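Local structure of dipeptidase AC. Metallo peptidase. MEROPS family M19 (Rhodobacter sphaeroides, 3LY0) at residues Ile135-Leu148 against Gly158-Phe172. The protein is probably a zinc-dependent dipeptidase of the membrane dipeptidase family, hydrolysing dipeptides at a two-metal site. Sequence-based numbering, arbitrary orientation.
With ZN (zinc ion), chain D; ZN (zinc ion), chain E; LY0 ((2R)-3-[(R)-[(1R)-1-aminoethyl](hydroxy)phosphoryl]-2-methylpropanoic acid), chain C.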
loop_
_atom_site.group_PDB
_atom_site.type_symbol
_atom_site.label_atom_id
_atom_site.label_comp_id
_atom_site.label_asym_id
_atom_site.label_seq_id
_atom_site.Cartn_x
_atom_site.Cartn_y
_atom_site.Cartn_z
ATOM N N ILE A 135 -5.142 -9.239 -3.550
ATOM C CA ILE A 135 -6.338 -8.463 -3.239
ATOM C C ILE A 135 -6.404 -7.281 -4.200
ATOM O O ILE A 135 -5.441 -6.519 -4.322
ATOM C CB ILE A 135 -6.312 -7.940 -1.791
ATOM C CG1 ILE A 135 -6.260 -9.103 -0.795
ATOM C CG2 ILE A 135 -7.523 -7.035 -1.515
ATOM C CD1 ILE A 135 -6.095 -8.665 0.645
ATOM N N MET A 136 -7.531 -7.143 -4.897
ATOM C CA MET A 136 -7.755 -5.971 -5.752
ATOM C C MET A 136 -7.978 -4.716 -4.901
ATOM O O MET A 136 -8.933 -4.639 -4.114
ATOM C CB MET A 136 -8.942 -6.214 -6.693
ATOM C CG MET A 136 -9.184 -5.086 -7.701
ATOM S SD MET A 136 -10.664 -5.302 -8.779
ATOM C CE MET A 136 -10.303 -6.893 -9.551
ATOM N N HIS A 137 -7.093 -3.743 -5.087
ATOM C CA HIS A 137 -7.043 -2.532 -4.282
ATOM C C HIS A 137 -7.073 -1.328 -5.201
ATOM O O HIS A 137 -6.455 -1.347 -6.263
ATOM C CB HIS A 137 -5.738 -2.505 -3.477
ATOM C CG HIS A 137 -5.492 -1.210 -2.761
ATOM N ND1 HIS A 137 -6.082 -0.909 -1.553
ATOM C CD2 HIS A 137 -4.727 -0.141 -3.088
ATOM C CE1 HIS A 137 -5.681 0.289 -1.160
ATOM N NE2 HIS A 137 -4.859 0.776 -2.073
ATOM N N MET A 138 -7.781 -0.275 -4.800
ATOM C CA MET A 138 -7.800 0.965 -5.569
ATOM C C MET A 138 -7.113 2.058 -4.752
ATOM O O MET A 138 -7.534 2.359 -3.643
ATOM C CB MET A 138 -9.265 1.336 -5.873
ATOM C CG MET A 138 -9.493 2.596 -6.698
ATOM S SD MET A 138 -11.202 2.712 -7.327
ATOM C CE MET A 138 -11.254 1.214 -8.260
ATOM N N GLU A 139 -6.034 2.622 -5.289
ATOM C CA GLU A 139 -5.266 3.653 -4.599
ATOM C C GLU A 139 -5.669 4.987 -5.188
ATOM O O GLU A 139 -5.142 5.392 -6.224
ATOM C CB GLU A 139 -3.769 3.421 -4.810
ATOM C CG GLU A 139 -2.889 4.510 -4.196
ATOM C CD GLU A 139 -1.411 4.143 -4.192
ATOM O OE1 GLU A 139 -0.973 3.373 -5.068
ATOM O OE2 GLU A 139 -0.685 4.615 -3.311
ATOM N N GLY A 140 -6.591 5.674 -4.516
ATOM C CA GLY A 140 -7.228 6.865 -5.069
ATOM C C GLY A 140 -8.502 6.428 -5.753
ATOM O O GLY A 140 -8.499 5.488 -6.548
ATOM N N ALA A 141 -9.609 7.082 -5.422
ATOM C CA ALA A 141 -10.913 6.618 -5.868
ATOM C C ALA A 141 -11.483 7.415 -7.045
ATOM O O ALA A 141 -12.703 7.512 -7.186
ATOM C CB ALA A 141 -11.886 6.614 -4.701
ATOM N N GLU A 142 -10.612 7.951 -7.894
ATOM C CA GLU A 142 -11.063 8.745 -9.031
ATOM C C GLU A 142 -11.995 7.988 -9.967
ATOM O O GLU A 142 -12.848 8.598 -10.610
ATOM C CB GLU A 142 -9.879 9.240 -9.840
ATOM C CG GLU A 142 -9.057 10.291 -9.139
ATOM C CD GLU A 142 -7.901 9.731 -8.338
ATOM O OE1 GLU A 142 -7.808 8.499 -8.134
ATOM O OE2 GLU A 142 -7.073 10.555 -7.910
ATOM N N ALA A 143 -11.834 6.675 -10.067
ATOM C CA ALA A 143 -12.699 5.893 -10.937
ATOM C C ALA A 143 -14.105 5.727 -10.364
ATOM O O ALA A 143 -14.966 5.131 -11.009
ATOM C CB ALA A 143 -12.077 4.539 -11.221
ATOM N N ILE A 144 -14.323 6.229 -9.151
ATOM C CA ILE A 144 -15.637 6.191 -8.518
ATOM C C ILE A 144 -16.251 7.590 -8.553
ATOM O O ILE A 144 -15.674 8.544 -8.030
ATOM C CB ILE A 144 -15.543 5.742 -7.032
ATOM C CG1 ILE A 144 -14.665 4.487 -6.873
ATOM C CG2 ILE A 144 -16.936 5.537 -6.439
ATOM C CD1 ILE A 144 -15.115 3.321 -7.712
ATOM N N GLY A 145 -17.405 7.733 -9.190
ATOM C CA GLY A 145 -18.069 9.024 -9.179
ATOM C C GLY A 145 -18.625 9.347 -7.805
ATOM O O GLY A 145 -18.771 8.462 -6.966
ATOM N N ALA A 146 -18.952 10.618 -7.576
ATOM C CA ALA A 146 -19.500 11.033 -6.284
ATOM C C ALA A 146 -20.827 10.338 -5.959
ATOM O O ALA A 146 -21.197 10.188 -4.798
ATOM C CB ALA A 146 -19.657 12.555 -6.236
ATOM N N ASP A 147 -21.524 9.892 -6.999
ATOM C CA ASP A 147 -22.757 9.124 -6.853
ATOM C C ASP A 147 -22.530 7.734 -6.243
ATOM O O ASP A 147 -23.452 7.114 -5.706
ATOM C CB ASP A 147 -23.399 8.982 -8.232
ATOM C CG ASP A 147 -22.392 8.542 -9.279
ATOM O OD1 ASP A 147 -21.777 9.405 -9.953
ATOM O OD2 ASP A 147 -22.178 7.331 -9.387
ATOM N N LEU A 148 -21.288 7.258 -6.329
ATOM C CA LEU A 148 -20.876 5.952 -5.811
ATOM C C LEU A 148 -21.324 4.737 -6.627
ATOM O O LEU A 148 -21.091 3.599 -6.219
ATOM C CB LEU A 148 -21.280 5.764 -4.346
ATOM C CG LEU A 148 -20.809 6.847 -3.374
ATOM C CD1 LEU A 148 -21.143 6.446 -1.956
ATOM C CD2 LEU A 148 -19.321 7.078 -3.504
ATOM N N GLY A 158 -14.678 -7.642 -7.766
ATOM C CA GLY A 158 -13.646 -8.123 -6.865
ATOM C C GLY A 158 -12.916 -7.090 -6.027
ATOM O O GLY A 158 -12.033 -7.445 -5.255
ATOM N N LEU A 159 -13.263 -5.818 -6.163
ATOM C CA LEU A 159 -12.576 -4.800 -5.370
ATOM C C LEU A 159 -12.850 -5.025 -3.887
ATOM O O LEU A 159 -14.019 -5.125 -3.481
ATOM C CB LEU A 159 -13.043 -3.406 -5.775
ATOM C CG LEU A 159 -12.334 -2.279 -5.020
ATOM C CD1 LEU A 159 -10.908 -2.121 -5.532
ATOM C CD2 LEU A 159 -13.113 -0.983 -5.170
ATOM N N ARG A 160 -11.791 -5.076 -3.071
ATOM C CA ARG A 160 -11.978 -5.310 -1.641
ATOM C C ARG A 160 -11.296 -4.289 -0.734
ATOM O O ARG A 160 -11.417 -4.365 0.491
ATOM C CB ARG A 160 -11.528 -6.726 -1.264
ATOM C CG ARG A 160 -12.405 -7.842 -1.845
ATOM C CD ARG A 160 -13.795 -7.843 -1.218
ATOM N NE ARG A 160 -14.677 -8.888 -1.746
ATOM C CZ ARG A 160 -15.433 -8.747 -2.827
ATOM N NH1 ARG A 160 -16.225 -9.742 -3.217
ATOM N NH2 ARG A 160 -15.406 -7.625 -3.529
ATOM N N SER A 161 -10.603 -3.326 -1.336
ATOM C CA SER A 161 -9.818 -2.359 -0.589
ATOM C C SER A 161 -9.737 -1.081 -1.391
ATOM O O SER A 161 -9.589 -1.122 -2.609
ATOM C CB SER A 161 -8.409 -2.916 -0.399
ATOM O OG SER A 161 -7.624 -2.052 0.391
ATOM N N LEU A 162 -9.817 0.056 -0.709
ATOM C CA LEU A 162 -9.862 1.344 -1.380
ATOM C C LEU A 162 -9.259 2.438 -0.504
ATOM O O LEU A 162 -9.675 2.636 0.645
ATOM C CB LEU A 162 -11.326 1.686 -1.719
ATOM C CG LEU A 162 -11.614 3.059 -2.316
ATOM C CD1 LEU A 162 -10.846 3.270 -3.606
ATOM C CD2 LEU A 162 -13.112 3.253 -2.549
ATOM N N GLY A 163 -8.275 3.149 -1.055
ATOM C CA GLY A 163 -7.849 4.417 -0.484
ATOM C C GLY A 163 -8.593 5.545 -1.183
ATOM O O GLY A 163 -8.493 5.702 -2.394
ATOM N N PRO A 164 -9.361 6.344 -0.431
ATOM C CA PRO A 164 -10.137 7.400 -1.095
ATOM C C PRO A 164 -9.287 8.355 -1.928
ATOM O O PRO A 164 -9.762 8.873 -2.947
ATOM C CB PRO A 164 -10.791 8.138 0.074
ATOM C CG PRO A 164 -10.925 7.089 1.139
ATOM C CD PRO A 164 -9.700 6.207 0.994
ATOM N N VAL A 165 -8.061 8.618 -1.489
ATOM C CA VAL A 165 -7.182 9.503 -2.233
ATOM C C VAL A 165 -5.777 8.946 -2.402
ATOM O O VAL A 165 -5.296 8.156 -1.583
ATOM C CB VAL A 165 -7.065 10.893 -1.565
ATOM C CG1 VAL A 165 -8.441 11.517 -1.356
ATOM C CG2 VAL A 165 -6.274 10.810 -0.238
ATOM N N TRP A 166 -5.129 9.375 -3.481
ATOM C CA TRP A 166 -3.692 9.296 -3.626
ATOM C C TRP A 166 -3.201 10.690 -3.195
ATOM O O TRP A 166 -3.950 11.425 -2.538
ATOM C CB TRP A 166 -3.324 8.938 -5.075
ATOM C CG TRP A 166 -1.867 8.774 -5.276
ATOM C CD1 TRP A 166 -1.060 7.815 -4.711
ATOM C CD2 TRP A 166 -1.015 9.592 -6.084
ATOM N NE1 TRP A 166 0.241 8.000 -5.118
ATOM C CE2 TRP A 166 0.299 9.088 -5.951
ATOM C CE3 TRP A 166 -1.227 10.715 -6.891
ATOM C CZ2 TRP A 166 1.390 9.655 -6.607
ATOM C CZ3 TRP A 166 -0.127 11.286 -7.538
ATOM C CH2 TRP A 166 1.158 10.752 -7.392
ATOM N N SER A 167 -1.972 11.059 -3.546
ATOM C CA SER A 167 -1.468 12.390 -3.192
ATOM C C SER A 167 -1.922 13.408 -4.248
ATOM O O SER A 167 -1.113 13.953 -5.008
ATOM C CB SER A 167 0.050 12.347 -3.026
ATOM O OG SER A 167 0.400 11.757 -1.773
ATOM N N ARG A 168 -3.237 13.635 -4.290
ATOM C CA ARG A 168 -3.883 14.378 -5.368
ATOM C C ARG A 168 -5.350 14.535 -4.979
ATOM O O ARG A 168 -5.930 13.619 -4.410
ATOM C CB ARG A 168 -3.747 13.571 -6.664
ATOM C CG ARG A 168 -4.429 14.163 -7.892
ATOM C CD ARG A 168 -4.137 13.291 -9.113
ATOM N NE ARG A 168 -4.614 11.924 -8.904
ATOM C CZ ARG A 168 -4.034 10.833 -9.387
ATOM N NH1 ARG A 168 -2.941 10.918 -10.130
ATOM N NH2 ARG A 168 -4.564 9.644 -9.119
ATOM N N PRO A 169 -5.949 15.709 -5.249
ATOM C CA PRO A 169 -7.335 15.911 -4.810
ATOM C C PRO A 169 -8.317 15.009 -5.560
ATOM O O PRO A 169 -8.097 14.726 -6.739
ATOM C CB PRO A 169 -7.593 17.385 -5.158
ATOM C CG PRO A 169 -6.626 17.694 -6.256
ATOM C CD PRO A 169 -5.388 16.911 -5.892
ATOM N N THR A 170 -9.378 14.580 -4.881
ATOM C CA THR A 170 -10.454 13.825 -5.523
ATOM C C THR A 170 -11.790 14.430 -5.099
ATOM O O THR A 170 -11.822 15.320 -4.248
ATOM C CB THR A 170 -10.458 12.347 -5.098
ATOM O OG1 THR A 170 -10.916 12.235 -3.745
ATOM C CG2 THR A 170 -9.071 11.722 -5.246
ATOM N N VAL A 171 -12.889 13.947 -5.676
ATOM C CA VAL A 171 -14.209 14.404 -5.248
ATOM C C VAL A 171 -14.525 14.001 -3.807
ATOM O O VAL A 171 -15.530 14.427 -3.245
ATOM C CB VAL A 171 -15.332 13.886 -6.180
ATOM C CG1 VAL A 171 -15.138 14.419 -7.589
ATOM C CG2 VAL A 171 -15.398 12.362 -6.185
ATOM N N PHE A 172 -13.664 13.180 -3.202
ATOM C CA PHE A 172 -13.946 12.596 -1.891
ATOM C C PHE A 172 -13.153 13.244 -0.761
ATOM O O PHE A 172 -13.480 13.067 0.403
ATOM C CB PHE A 172 -13.653 11.088 -1.909
ATOM C CG PHE A 172 -14.454 10.343 -2.925
ATOM C CD1 PHE A 172 -15.823 10.213 -2.771
ATOM C CD2 PHE A 172 -13.849 9.797 -4.040
ATOM C CE1 PHE A 172 -16.584 9.547 -3.713
ATOM C CE2 PHE A 172 -14.605 9.132 -4.994
ATOM C CZ PHE A 172 -15.970 9.000 -4.827
HETATM ZN ZN ZN D . 1.011 2.583 -5.134
HETATM ZN ZN ZN E . 1.159 5.033 -2.399
HETATM P P LY0 C . 2.922 5.080 -4.537
HETATM C C1 LY0 C . 3.079 6.130 -7.120
HETATM N N1 LY0 C . 1.510 4.265 -6.668
HETATM C C2 LY0 C . 2.794 4.862 -6.345
HETATM C C4 LY0 C . 4.658 5.447 -4.061
HETATM C C5 LY0 C . 4.837 6.616 -3.133
HETATM C C6 LY0 C . 3.887 6.591 -1.967
HETATM C C7 LY0 C . 6.270 6.909 -2.767
HETATM O O31 LY0 C . 2.430 3.783 -3.939
HETATM O O32 LY0 C . 1.952 6.227 -4.096
HETATM O O61 LY0 C . 3.739 7.710 -1.215
HETATM O O62 LY0 C . 3.211 5.583 -1.698
HETATM O O HOH W 1 -9.783 -8.666 -4.233
HETATM O O HOH W 2 -5.937 11.053 -5.485
HETATM O O HOH W 3 -7.556 13.063 -8.725
#
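A bend at chi2 (92°) turns the carboxylate of Glu-142 back toward Arg-168, whose own chain runs straight to CG and CD and then kinks at chi3 (59°). Both NE and NH2 of Arg-168 therefore meet one oxygen: Glu-142 OE2 lies 3.0 Å from Arg-168 NE and 2.9 Å from Arg-168 NH2. This side-on salt bridge lies in the guanidinium plane but reaches OE2 from above the carboxylate, the two planes being 67° apart. Two waters also donate to OE2, one of them linking it to Trp-166 N and Arg-168 O, while Ser-61 bonds Arg-168 NH1. With an alanine at Arg-168, the buried Glu-142 carboxylate is likely to lose its countercharge, and Trp-166 CE3 the guanidinium face it meets.

Upstream, parallel strands 135-139 and 159-163 of a beta-alpha-beta unit in the TIM-barrel fold are joined by bonds such as Gly-163 N to Met-138 O, 2.8 Å. His-137 ND1 and Ser-161 OG pair at 2.7 Å. Beyond the strands, the Phe-172 ring edge faces Ala-141 O and Ile-144 O.

At the C-terminal strand ends, Glu-139 bridges both zinc ions, OE1 and OE2 each at 2.1 Å from its metal, and Trp-166 NE1 donates to O32 of the phosphinate (2.7 Å). The contact thus places a metal-bridging carboxylate beside an indole N-H that bonds the inhibitor, consistent with a role in holding the dipeptide's reaction centre.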